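Local structure of acyl-coenzyme A oxidase 1 (Yarrowia lipolytica, 5Y9D) at residues 539-544 / 552-557; 564-569 / 605-610; 71-76 / 95-100; 118-123 / 650-655. The protein catalyses the FAD-dependent oxidation of acyl-CoA to (2E)-enoyl-CoA with release of hydrogen peroxide, in peroxisomal fatty acid beta-oxidation. All coordinates share one frame; numbering follows the deposited sequence.

In the fold
Contacts 1 and 2 follow one another in the C-terminal helical part of the chain, their centres 21 Å apart and their nearest atoms about 7 Å; helix 550-556 of contact 1 is followed directly in the chain by helix 558-581 of contact 2. Contacts 3 and 4 lie on the opposite side of the chain's centre, with 51 Å between the centres of contacts 1 and 3. Contacts 3 and 4 touch each other: V76 CG2 is 3.3 Å from N655 OD1, and F652 packs on 74-76. Contact 4 ties the N-terminal helices to the C-terminal region, so contacts 1 and 2 sit inside the loop it closes. The F554 side chain lies about 9 Å from a bound FAD.

Contact 1 of 4, residues 539-544 / 552-557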
loop_
_atom_site.group_PDB
_atom_site.type_symbol
_atom_site.label_atom_id
_atom_site.label_comp_id
_atom_site.label_asym_id
_atom_site.label_seq_id
_atom_site.Cartn_x
_atom_site.Cartn_y
_atom_site.Cartn_z
ATOM N N ASP A 539 -17.216 -15.067 -26.779
ATOM C CA ASP A 539 -16.819 -15.843 -27.944
ATOM C C ASP A 539 -15.858 -16.983 -27.603
ATOM O O ASP A 539 -16.128 -18.120 -27.969
ATOM C CB ASP A 539 -16.198 -14.940 -29.024
ATOM C CG ASP A 539 -16.397 -15.486 -30.418
ATOM O OD1 ASP A 539 -17.568 -15.561 -30.857
ATOM O OD2 ASP A 539 -15.387 -15.837 -31.065
ATOM N N LYS A 540 -14.745 -16.686 -26.924
ATOM C CA LYS A 540 -13.786 -17.728 -26.561
ATOM C C LYS A 540 -14.458 -18.805 -25.720
ATOM O O LYS A 540 -14.144 -19.986 -25.848
ATOM C CB LYS A 540 -12.588 -17.165 -25.802
ATOM C CG LYS A 540 -11.662 -16.261 -26.611
ATOM C CD LYS A 540 -10.723 -17.040 -27.529
ATOM C CE LYS A 540 -9.378 -16.331 -27.694
ATOM N NZ LYS A 540 -8.397 -17.174 -28.438
ATOM N N TYR A 541 -15.387 -18.406 -24.867
ATOM C CA TYR A 541 -16.039 -19.341 -23.946
ATOM C C TYR A 541 -16.832 -20.355 -24.718
ATOM O O TYR A 541 -16.701 -21.537 -24.479
ATOM C CB TYR A 541 -16.925 -18.595 -22.933
ATOM C CG TYR A 541 -17.843 -19.452 -22.082
ATOM C CD1 TYR A 541 -17.405 -20.046 -20.892
ATOM C CD2 TYR A 541 -19.167 -19.629 -22.439
ATOM C CE1 TYR A 541 -18.269 -20.811 -20.103
ATOM C CE2 TYR A 541 -20.029 -20.378 -21.655
ATOM C CZ TYR A 541 -19.577 -20.969 -20.507
ATOM O OH TYR A 541 -20.479 -21.698 -19.792
ATOM N N GLN A 542 -17.640 -19.884 -25.659
ATOM C CA GLN A 542 -18.431 -20.765 -26.539
ATOM C C GLN A 542 -17.564 -21.847 -27.214
ATOM O O GLN A 542 -17.889 -23.036 -27.147
ATOM C CB GLN A 542 -19.114 -19.928 -27.603
ATOM C CG GLN A 542 -20.183 -18.994 -27.071
ATOM C CD GLN A 542 -20.446 -17.833 -28.008
ATOM O OE1 GLN A 542 -19.530 -17.109 -28.410
ATOM N NE2 GLN A 542 -21.706 -17.646 -28.359
ATOM N N GLU A 543 -16.459 -21.416 -27.832
ATOM C CA GLU A 543 -15.463 -22.318 -28.419
ATOM C C GLU A 543 -14.940 -23.320 -27.394
ATOM O O GLU A 543 -14.717 -24.472 -27.722
ATOM C CB GLU A 543 -14.245 -21.556 -28.955
ATOM C CG GLU A 543 -14.488 -20.550 -30.072
ATOM C CD GLU A 543 -13.533 -19.356 -29.960
ATOM O OE1 GLU A 543 -12.294 -19.568 -30.021
ATOM O OE2 GLU A 543 -14.017 -18.205 -29.785
ATOM N N LEU A 544 -14.718 -22.870 -26.164
ATOM C CA LEU A 544 -14.154 -23.740 -25.133
ATOM C C LEU A 544 -15.140 -24.768 -24.614
ATOM O O LEU A 544 -14.772 -25.919 -24.423
ATOM C CB LEU A 544 -13.585 -22.922 -23.986
ATOM C CG LEU A 544 -12.269 -22.252 -24.370
ATOM C CD1 LEU A 544 -11.890 -21.141 -23.392
ATOM C CD2 LEU A 544 -11.148 -23.275 -24.481
ATOM N N GLN A 552 -14.176 -25.324 -16.218
ATOM C CA GLN A 552 -12.826 -25.374 -16.752
ATOM C C GLN A 552 -12.627 -24.291 -17.769
ATOM O O GLN A 552 -11.509 -23.798 -17.923
ATOM C CB GLN A 552 -12.553 -26.696 -17.441
ATOM C CG GLN A 552 -12.742 -27.938 -16.586
ATOM C CD GLN A 552 -12.838 -29.164 -17.459
ATOM O OE1 GLN A 552 -13.940 -29.595 -17.835
ATOM N NE2 GLN A 552 -11.687 -29.705 -17.833
ATOM N N ALA A 553 -13.695 -23.933 -18.481
ATOM C CA ALA A 553 -13.624 -22.848 -19.462
ATOM C C ALA A 553 -13.322 -21.519 -18.799
ATOM O O ALA A 553 -12.421 -20.816 -19.236
ATOM C CB ALA A 553 -14.909 -22.752 -20.271
ATOM N N PHE A 554 -14.067 -21.181 -17.745
ATOM C CA PHE A 554 -13.885 -19.890 -17.031
ATOM C C PHE A 554 -12.488 -19.735 -16.478
ATOM O O PHE A 554 -11.897 -18.669 -16.658
ATOM C CB PHE A 554 -14.930 -19.677 -15.928
ATOM C CG PHE A 554 -16.310 -19.394 -16.461
ATOM C CD1 PHE A 554 -16.526 -18.335 -17.330
ATOM C CD2 PHE A 554 -17.378 -20.193 -16.116
ATOM C CE1 PHE A 554 -17.781 -18.096 -17.851
ATOM C CE2 PHE A 554 -18.636 -19.949 -16.626
ATOM C CZ PHE A 554 -18.831 -18.909 -17.509
ATOM N N GLU A 555 -11.944 -20.792 -15.864
ATOM C CA GLU A 555 -10.528 -20.789 -15.432
ATOM C C GLU A 555 -9.555 -20.520 -16.606
ATOM O O GLU A 555 -8.570 -19.789 -16.443
ATOM C CB GLU A 555 -10.140 -22.104 -14.728
ATOM C CG GLU A 555 -8.730 -22.094 -14.116
ATOM C CD GLU A 555 -8.066 -23.475 -14.048
ATOM O OE1 GLU A 555 -8.721 -24.451 -13.587
ATOM O OE2 GLU A 555 -6.867 -23.576 -14.438
ATOM N N GLU A 556 -9.815 -21.087 -17.783
ATOM C CA GLU A 556 -8.973 -20.761 -18.946
ATOM C C GLU A 556 -9.066 -19.274 -19.239
ATOM O O GLU A 556 -8.066 -18.651 -19.600
ATOM C CB GLU A 556 -9.297 -21.609 -20.203
ATOM C CG GLU A 556 -8.285 -22.728 -20.487
ATOM C CD GLU A 556 -6.892 -22.225 -20.882
ATOM O OE1 GLU A 556 -6.762 -21.445 -21.857
ATOM O OE2 GLU A 556 -5.902 -22.621 -20.235
ATOM N N LEU A 557 -10.261 -18.725 -19.012
ATOM C CA LEU A 557 -10.599 -17.310 -19.268
ATOM C C LEU A 557 -10.429 -16.366 -18.061
ATOM O O LEU A 557 -10.823 -15.205 -18.118
ATOM C CB LEU A 557 -12.051 -17.216 -19.825
ATOM C CG LEU A 557 -12.267 -17.237 -21.357
ATOM C CD1 LEU A 557 -11.048 -17.739 -22.132
ATOM C CD2 LEU A 557 -13.510 -18.047 -21.721
#
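A helical hairpin joins the end of helix 519-544 to helix 550-556, and its inner seam is the offset stack of Y541 on F554. The ring centroids lie 4.6 Å apart with the planes only 20° from parallel. Y541 CE1 hangs over one face of F554, displaced toward the rim, and approaches F554 CZ to 3.3 Å. The tyrosine side chain swings out with CG anti to the backbone N (chi1 170°), which carries the ring from the flank of its helix across to the phenylalanine. A553 presents its methyl to the same tyrosine, CB standing 3.7 Å from Y541 CD1. L557 meets the near end of the ring instead: its CD2 lies at the ring edge, close to the ring plane, and 3.7 Å from Y541 CB. One turn on, L544 and L557 reach toward each other tip to tip, CD1 to CD1 at 3.7 Å, while L544 CB rests 3.9 Å from A553 CB. No hydrogen bond crosses the seam, so apolar packing alone joins these faces. Helix 467-486 backs the stack, with V479 touching both Y541 and F554, and E555 packs on Y354 of the second subunit. The axes of the segments 539-544 and 552-556 approach to 9.5 Å, with 138° between their directions, as suits a splayed, roughly antiparallel helix-turn-helix hairpin in the all-helical C-terminal region of an acyl-CoA oxidase.

Contact 2 of 4, residues 564-569 / 605-610; sequences CARIHT and EEDTGI
The guanidinium of R566 meets the carboxylate of D607 at its edge, near the guanidinium plane, while the methyl CD1 of I610 approaches it obliquely. The two charged groups are far from coplanar, their planes turned 64° against each other, and a single nitrogen does the work: NH1 of R566 lies 2.8 Å from OD2 of D607. This is a salt bridge, but its hydrogen bond is weak, bent to 119° at the hydrogen. R566 gets there by a kinked chain, CG anti to the backbone N (chi1 -156°) and bends at chi2 and chi3. Beside the ion pair runs an apolar contact: I567 and I610 meet tip to tip, CD1 to CD1 at 3.7 Å. The I610 methyl also lies 3.8 Å from R566 NH1, and I567 CD1 is 4.1 Å from D607 OD2, so aliphatic carbon borders the bridge. D607 occupies the N-cap position of helix 608-613, though its carboxylate makes no capping bond and turns to the arginine. An alanine at R566 would remove the charge facing D607 and is likely to leave its carboxylate without this mate beside the isoleucine methyls. Next to this pair, E606 forms a salt bridge with R570. With one bent bond and tilted planes, the link between helix 558-581 and the 606-608 bend probably rests more on charge attraction and methyl contact than on a directional bond.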
loop_
_atom_site.group_PDB
_atom_site.type_symbol
_atom_site.label_atom_id
_atom_site.label_comp_id
_atom_site.label_asym_id
_atom_site.label_seq_id
_atom_site.Cartn_x
_atom_site.Cartn_y
_atom_site.Cartn_z
ATOM N N CYS A 564 -12.785 -7.814 -18.014
ATOM C CA CYS A 564 -14.148 -7.407 -18.258
ATOM C C CYS A 564 -14.768 -6.758 -17.036
ATOM O O CYS A 564 -15.468 -5.751 -17.135
ATOM C CB CYS A 564 -14.970 -8.610 -18.728
ATOM S SG CYS A 564 -14.322 -9.313 -20.269
ATOM N N ALA A 565 -14.484 -7.333 -15.876
ATOM C CA ALA A 565 -14.970 -6.803 -14.627
ATOM C C ALA A 565 -14.467 -5.405 -14.522
ATOM O O ALA A 565 -15.206 -4.488 -14.196
ATOM C CB ALA A 565 -14.457 -7.629 -13.461
ATOM N N ARG A 566 -13.193 -5.248 -14.840
ATOM C CA ARG A 566 -12.529 -3.983 -14.652
ATOM C C ARG A 566 -13.107 -2.901 -15.504
ATOM O O ARG A 566 -13.427 -1.876 -14.956
ATOM C CB ARG A 566 -11.022 -4.060 -14.931
ATOM C CG ARG A 566 -10.254 -2.957 -14.204
ATOM C CD ARG A 566 -9.257 -2.290 -15.091
ATOM N NE ARG A 566 -7.944 -2.882 -14.953
ATOM C CZ ARG A 566 -6.981 -2.768 -15.872
ATOM N NH1 ARG A 566 -7.219 -2.102 -17.010
ATOM N NH2 ARG A 566 -5.781 -3.327 -15.654
ATOM N N ILE A 567 -13.186 -3.105 -16.832
ATOM C CA ILE A 567 -13.751 -2.074 -17.720
ATOM C C ILE A 567 -15.229 -1.798 -17.431
ATOM O O ILE A 567 -15.649 -0.666 -17.447
ATOM C CB ILE A 567 -13.669 -2.381 -19.231
ATOM C CG1 ILE A 567 -12.406 -3.131 -19.614
ATOM C CG2 ILE A 567 -13.718 -1.082 -20.034
ATOM C CD1 ILE A 567 -11.139 -2.403 -19.226
ATOM N N HIS A 568 -16.015 -2.828 -17.177
ATOM C CA HIS A 568 -17.472 -2.658 -17.050
ATOM C C HIS A 568 -17.816 -1.922 -15.758
ATOM O O HIS A 568 -18.701 -1.076 -15.719
ATOM C CB HIS A 568 -18.162 -4.027 -17.063
ATOM C CG HIS A 568 -19.522 -4.020 -16.438
ATOM N ND1 HIS A 568 -20.633 -3.533 -17.084
ATOM C CD2 HIS A 568 -19.938 -4.394 -15.211
ATOM C CE1 HIS A 568 -21.684 -3.632 -16.292
ATOM N NE2 HIS A 568 -21.287 -4.140 -15.147
ATOM N N THR A 569 -17.113 -2.278 -14.693
ATOM C CA THR A 569 -17.175 -1.546 -13.451
ATOM C C THR A 569 -16.803 -0.093 -13.675
ATOM O O THR A 569 -17.564 0.804 -13.248
ATOM C CB THR A 569 -16.250 -2.128 -12.361
ATOM O OG1 THR A 569 -16.637 -3.472 -12.059
ATOM C CG2 THR A 569 -16.379 -1.323 -11.104
ATOM N N GLU A 605 -6.846 7.559 -19.811
ATOM C CA GLU A 605 -5.398 7.678 -19.631
ATOM C C GLU A 605 -4.671 6.517 -18.944
ATOM O O GLU A 605 -3.464 6.387 -19.117
ATOM C CB GLU A 605 -5.082 8.934 -18.828
ATOM C CG GLU A 605 -4.484 10.064 -19.626
ATOM C CD GLU A 605 -4.037 11.207 -18.736
ATOM O OE1 GLU A 605 -3.937 11.033 -17.489
ATOM O OE2 GLU A 605 -3.779 12.287 -19.292
ATOM N N GLU A 606 -5.355 5.734 -18.114
ATOM C CA GLU A 606 -4.736 4.544 -17.534
ATOM C C GLU A 606 -4.845 3.408 -18.544
ATOM O O GLU A 606 -3.920 2.624 -18.712
ATOM C CB GLU A 606 -5.426 4.125 -16.231
ATOM C CG GLU A 606 -5.462 5.160 -15.098
ATOM C CD GLU A 606 -6.020 4.579 -13.778
ATOM O OE1 GLU A 606 -5.239 4.481 -12.799
ATOM O OE2 GLU A 606 -7.230 4.210 -13.705
ATOM N N ASP A 607 -5.990 3.339 -19.223
ATOM C CA ASP A 607 -6.336 2.234 -20.119
ATOM C C ASP A 607 -6.142 2.622 -21.595
ATOM O O ASP A 607 -6.952 2.259 -22.444
ATOM C CB ASP A 607 -7.806 1.825 -19.917
ATOM C CG ASP A 607 -8.151 1.493 -18.460
ATOM O OD1 ASP A 607 -8.400 2.432 -17.654
ATOM O OD2 ASP A 607 -8.226 0.287 -18.128
ATOM N N THR A 608 -5.076 3.355 -21.907
ATOM C CA THR A 608 -4.857 3.849 -23.275
ATOM C C THR A 608 -4.723 2.673 -24.263
ATOM O O THR A 608 -5.301 2.693 -25.356
ATOM C CB THR A 608 -3.653 4.827 -23.304
ATOM O OG1 THR A 608 -4.124 6.150 -23.008
ATOM C CG2 THR A 608 -2.958 4.867 -24.628
ATOM N N GLY A 609 -3.987 1.641 -23.850
ATOM C CA GLY A 609 -3.863 0.416 -24.622
ATOM C C GLY A 609 -5.216 -0.065 -25.086
ATOM O O GLY A 609 -5.405 -0.342 -26.272
ATOM N N ILE A 610 -6.169 -0.120 -24.159
ATOM C CA ILE A 610 -7.466 -0.747 -24.424
ATOM C C ILE A 610 -8.269 -0.009 -25.492
ATOM O O ILE A 610 -8.986 -0.641 -26.249
ATOM C CB ILE A 610 -8.304 -0.894 -23.130
ATOM C CG1 ILE A 610 -7.702 -1.987 -22.242
ATOM C CG2 ILE A 610 -9.758 -1.247 -23.440
ATOM C CD1 ILE A 610 -7.811 -1.737 -20.747
#

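Contact 3 of 4, residues 71-76 / 95-100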
loop_
_atom_site.group_PDB
_atom_site.type_symbol
_atom_site.label_atom_id
_atom_site.label_comp_id
_atom_site.label_asym_id
_atom_site.label_seq_id
_atom_site.Cartn_x
_atom_site.Cartn_y
_atom_site.Cartn_z
ATOM N N ASP A 71 -19.217 11.904 21.975
ATOM C CA ASP A 71 -19.175 10.807 22.928
ATOM C C ASP A 71 -17.737 10.537 23.342
ATOM O O ASP A 71 -16.944 10.055 22.535
ATOM C CB ASP A 71 -19.789 9.545 22.307
ATOM C CG ASP A 71 -20.105 8.462 23.346
ATOM O OD1 ASP A 71 -19.486 8.485 24.440
ATOM O OD2 ASP A 71 -20.988 7.596 23.055
ATOM N N PRO A 72 -17.396 10.843 24.607
ATOM C CA PRO A 72 -16.016 10.717 25.035
ATOM C C PRO A 72 -15.454 9.297 25.060
ATOM O O PRO A 72 -14.243 9.147 24.975
ATOM C CB PRO A 72 -16.024 11.325 26.444
ATOM C CG PRO A 72 -17.434 11.287 26.902
ATOM C CD PRO A 72 -18.246 11.439 25.658
ATOM N N VAL A 73 -16.301 8.270 25.160
ATOM C CA VAL A 73 -15.807 6.908 25.037
ATOM C C VAL A 73 -15.222 6.705 23.653
ATOM O O VAL A 73 -14.229 5.995 23.525
ATOM C CB VAL A 73 -16.865 5.797 25.310
ATOM C CG1 VAL A 73 -16.204 4.405 25.284
ATOM C CG2 VAL A 73 -17.553 5.984 26.664
ATOM N N LEU A 74 -15.793 7.373 22.642
ATOM C CA LEU A 74 -15.432 7.166 21.218
ATOM C C LEU A 74 -14.294 8.036 20.684
ATOM O O LEU A 74 -14.057 8.089 19.477
ATOM C CB LEU A 74 -16.641 7.448 20.327
ATOM C CG LEU A 74 -17.899 6.608 20.552
ATOM C CD1 LEU A 74 -18.834 6.682 19.350
ATOM C CD2 LEU A 74 -17.524 5.161 20.831
ATOM N N SER A 75 -13.603 8.746 21.559
ATOM C CA SER A 75 -12.673 9.784 21.103
ATOM C C SER A 75 -11.428 9.102 20.557
ATOM O O SER A 75 -10.915 8.175 21.161
ATOM C CB SER A 75 -12.308 10.711 22.259
ATOM O OG SER A 75 -11.075 11.345 22.010
ATOM N N VAL A 76 -10.924 9.583 19.437
ATOM C CA VAL A 76 -9.790 8.935 18.762
ATOM C C VAL A 76 -8.456 9.691 18.880
ATOM O O VAL A 76 -7.435 9.231 18.380
ATOM C CB VAL A 76 -10.161 8.597 17.301
ATOM C CG1 VAL A 76 -11.343 7.643 17.314
ATOM C CG2 VAL A 76 -10.516 9.840 16.478
ATOM N N VAL A 95 -17.584 -0.428 21.512
ATOM C CA VAL A 95 -18.697 -1.298 21.152
ATOM C C VAL A 95 -19.850 -1.162 22.153
ATOM O O VAL A 95 -20.997 -1.027 21.752
ATOM C CB VAL A 95 -18.257 -2.790 21.055
ATOM C CG1 VAL A 95 -19.471 -3.709 20.878
ATOM C CG2 VAL A 95 -17.301 -2.981 19.912
ATOM N N ALA A 96 -19.545 -1.176 23.443
ATOM C CA ALA A 96 -20.575 -0.979 24.462
ATOM C C ALA A 96 -21.361 0.310 24.297
ATOM O O ALA A 96 -22.570 0.310 24.364
ATOM C CB ALA A 96 -19.966 -1.050 25.846
ATOM N N ALA A 97 -20.662 1.403 24.025
ATOM C CA ALA A 97 -21.262 2.740 23.927
ATOM C C ALA A 97 -22.134 2.909 22.697
ATOM O O ALA A 97 -23.062 3.737 22.730
ATOM C CB ALA A 97 -20.179 3.802 23.916
ATOM N N LEU A 98 -21.835 2.155 21.631
ATOM C CA LEU A 98 -22.642 2.166 20.406
ATOM C C LEU A 98 -23.847 1.226 20.481
ATOM O O LEU A 98 -24.755 1.307 19.660
ATOM C CB LEU A 98 -21.790 1.782 19.182
ATOM C CG LEU A 98 -20.715 2.802 18.796
ATOM C CD1 LEU A 98 -19.711 2.140 17.862
ATOM C CD2 LEU A 98 -21.336 4.056 18.160
ATOM N N SER A 99 -23.894 0.372 21.489
ATOM C CA SER A 99 -24.926 -0.654 21.529
ATOM C C SER A 99 -26.395 -0.186 21.706
ATOM O O SER A 99 -27.298 -0.835 21.222
ATOM C CB SER A 99 -24.556 -1.734 22.554
ATOM O OG SER A 99 -24.748 -1.211 23.834
ATOM N N PRO A 100 -26.650 0.949 22.366
ATOM C CA PRO A 100 -28.050 1.402 22.361
ATOM C C PRO A 100 -28.651 1.610 20.965
ATOM O O PRO A 100 -29.861 1.390 20.744
ATOM C CB PRO A 100 -27.984 2.744 23.069
ATOM C CG PRO A 100 -26.704 2.718 23.848
ATOM C CD PRO A 100 -25.758 1.930 23.006
#
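Apolar contacts join the turn after helix 55-70 to the end of helix 84-98, and the methyl of A97 takes part in most of them. V73 CB lies 4.1 Å from A97 CB, and L74 CD2 comes to 4.3 Å of that methyl. The other branch of L74, CD1, meets CD2 of L98 at 3.8 Å, the two leucines lying aslant to each other. L74 is thus forked, one methyl set against A97 and the other against L98. D71 adds a contact of a polar atom with a methyl, OD2 lying 4.0 Å from A97 CB; its OD1 works within its own segment, accepting from V73 N at 3.3 Å in an Asx turn whose donor comes from above the carboxylate plane, 40° out of it. With chi1 at -165°, CG is anti to the D71 backbone N and the carboxylate folds over the start of the 3-10 turn. A leucine here would remove that acceptor and would probably leave V73 N without its side-chain partner, the turn then resting on the backbone bond of L74 N to D71 O (2.9 Å). Across the helix from this turn, V95 packs on helix 122-142, while A96 meets F694 of the second subunit. This is the pattern of an Asx turn leading into a 3-10 turn, here at a helix-to-helix connection of the N-terminal helical domain.

Contact 4 of 4, residues 118-123 / 650-655; sequences GMVDMS and SDFFIN
V120 sets its two methyls against the short helix 651-654 of the C-terminal region; F653 of that helix also makes a Met-aromatic contact with M119. This buried join packs the bend between helices 107-118 and 122-142 of the N-terminal region against a segment more than five hundred residues on. M119 and F653 cross at about a right angle. The sulfur SD lies 5.0 Å from the F653 ring centroid and 52° off the ring normal, an oblique approach, with CD1 its nearest ring atom at 4.1 Å. The methionine chain runs out with CG anti to the carbonyl carbon (chi1 -64°) and extended at chi2, which brings SD to the ring. V120 also stands at about a right angle to F652, and its CG2 comes to 4.1 Å of F652 CE1, again obliquely. The same methyl approaches CD1 of F653, so it sits beside both phenylalanines. Those rings pack on each other as well: F652 CD1 lies 3.9 Å above one face of F653, over its centre. CG1 of V120 presses on the backbone instead, 3.1 Å from F653 O, a tight methyl-to-carbonyl contact, and also touches N655 CB at 4.0 Å, just where the chain leaves the helix. R325 of helix 306-334 joins both sides, donating to M119 O from NH1 and to I654 O from NE. M65 and E69 of helix 55-70 touch the F653 side chain. At the start of the short helix S650 is the N-cap, its OG accepting a weak bond from F652 N at 3.3 Å and an N-H...O angle of 132°.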
loop_
_atom_site.group_PDB
_atom_site.type_symbol
_atom_site.label_atom_id
_atom_site.label_comp_id
_atom_site.label_asym_id
_atom_site.label_seq_id
_atom_site.Cartn_x
_atom_site.Cartn_y
_atom_site.Cartn_z
ATOM N N GLY A 118 -16.368 4.302 10.760
ATOM C CA GLY A 118 -15.235 3.569 10.180
ATOM C C GLY A 118 -14.239 4.463 9.483
ATOM O O GLY A 118 -13.102 4.057 9.231
ATOM N N MET A 119 -14.648 5.686 9.153
ATOM C CA MET A 119 -13.687 6.670 8.664
ATOM C C MET A 119 -12.461 6.830 9.527
ATOM O O MET A 119 -11.427 7.118 8.998
ATOM C CB MET A 119 -14.293 8.064 8.600
ATOM C CG MET A 119 -15.419 8.190 7.619
ATOM S SD MET A 119 -15.878 9.907 7.594
ATOM C CE MET A 119 -14.594 10.463 6.494
ATOM N N VAL A 120 -12.621 6.743 10.845
ATOM C CA VAL A 120 -11.545 7.033 11.820
ATOM C C VAL A 120 -11.285 5.926 12.850
ATOM O O VAL A 120 -10.304 6.002 13.583
ATOM C CB VAL A 120 -11.794 8.338 12.624
ATOM C CG1 VAL A 120 -11.674 9.538 11.721
ATOM C CG2 VAL A 120 -13.160 8.333 13.275
ATOM N N ASP A 121 -12.167 4.930 12.921
ATOM C CA ASP A 121 -11.987 3.809 13.845
ATOM C C ASP A 121 -12.458 2.502 13.224
ATOM O O ASP A 121 -13.536 2.011 13.492
ATOM C CB ASP A 121 -12.713 4.058 15.165
ATOM C CG ASP A 121 -12.404 2.992 16.201
ATOM O OD1 ASP A 121 -11.628 2.063 15.884
ATOM O OD2 ASP A 121 -12.939 3.051 17.326
ATOM N N MET A 122 -11.611 1.913 12.409
ATOM C CA MET A 122 -11.952 0.656 11.820
ATOM C C MET A 122 -12.045 -0.512 12.811
ATOM O O MET A 122 -12.849 -1.407 12.580
ATOM C CB MET A 122 -11.029 0.374 10.626
ATOM C CG MET A 122 -11.592 0.999 9.323
ATOM S SD MET A 122 -10.449 1.232 7.935
ATOM C CE MET A 122 -9.964 2.961 8.063
ATOM N N SER A 123 -11.302 -0.506 13.923
ATOM C CA SER A 123 -11.346 -1.647 14.828
ATOM C C SER A 123 -12.765 -1.812 15.463
ATOM O O SER A 123 -13.332 -2.909 15.461
ATOM C CB SER A 123 -10.236 -1.545 15.878
ATOM O OG SER A 123 -8.929 -1.788 15.317
ATOM N N SER A 650 -16.007 17.283 10.010
ATOM C CA SER A 650 -15.445 18.084 11.089
ATOM C C SER A 650 -14.011 17.629 11.321
ATOM O O SER A 650 -13.569 16.661 10.711
ATOM C CB SER A 650 -16.255 17.896 12.346
ATOM O OG SER A 650 -15.959 16.656 12.974
ATOM N N ASP A 651 -13.287 18.318 12.194
ATOM C CA ASP A 651 -11.882 17.975 12.450
ATOM C C ASP A 651 -11.743 16.647 13.188
ATOM O O ASP A 651 -10.705 15.965 13.085
ATOM C CB ASP A 651 -11.135 19.088 13.189
ATOM C CG ASP A 651 -10.756 20.265 12.264
ATOM O OD1 ASP A 651 -10.799 20.148 11.020
ATOM O OD2 ASP A 651 -10.398 21.325 12.788
ATOM N N PHE A 652 -12.784 16.245 13.883
ATOM C CA PHE A 652 -12.767 14.973 14.528
ATOM C C PHE A 652 -12.594 13.846 13.476
ATOM O O PHE A 652 -11.800 12.925 13.676
ATOM C CB PHE A 652 -14.078 14.786 15.326
ATOM C CG PHE A 652 -14.198 13.446 15.994
ATOM C CD1 PHE A 652 -14.607 12.333 15.273
ATOM C CD2 PHE A 652 -13.886 13.293 17.340
ATOM C CE1 PHE A 652 -14.716 11.099 15.884
ATOM C CE2 PHE A 652 -13.996 12.062 17.951
ATOM C CZ PHE A 652 -14.426 10.962 17.235
ATOM N N PHE A 653 -13.381 13.891 12.391
ATOM C CA PHE A 653 -13.294 12.840 11.355
ATOM C C PHE A 653 -12.075 13.010 10.461
ATOM O O PHE A 653 -11.629 12.049 9.847
ATOM C CB PHE A 653 -14.570 12.716 10.529
ATOM C CG PHE A 653 -15.758 12.283 11.337
ATOM C CD1 PHE A 653 -16.030 10.948 11.526
ATOM C CD2 PHE A 653 -16.584 13.220 11.929
ATOM C CE1 PHE A 653 -17.107 10.537 12.284
ATOM C CE2 PHE A 653 -17.673 12.824 12.686
ATOM C CZ PHE A 653 -17.930 11.479 12.875
ATOM N N ILE A 654 -11.513 14.210 10.412
ATOM C CA ILE A 654 -10.211 14.372 9.789
ATOM C C ILE A 654 -9.210 13.539 10.566
ATOM O O ILE A 654 -8.551 12.652 10.013
ATOM C CB ILE A 654 -9.792 15.855 9.743
ATOM C CG1 ILE A 654 -10.674 16.619 8.741
ATOM C CG2 ILE A 654 -8.337 16.012 9.340
ATOM C CD1 ILE A 654 -10.715 16.015 7.347
ATOM N N ASN A 655 -9.155 13.823 11.861
ATOM C CA ASN A 655 -8.227 13.237 12.797
ATOM C C ASN A 655 -6.764 13.352 12.321
ATOM O O ASN A 655 -5.971 12.405 12.415
ATOM C CB ASN A 655 -8.638 11.803 13.095
ATOM C CG ASN A 655 -8.031 11.299 14.371
ATOM O OD1 ASN A 655 -7.878 10.095 14.583
ATOM N ND2 ASN A 655 -7.651 12.224 15.225
#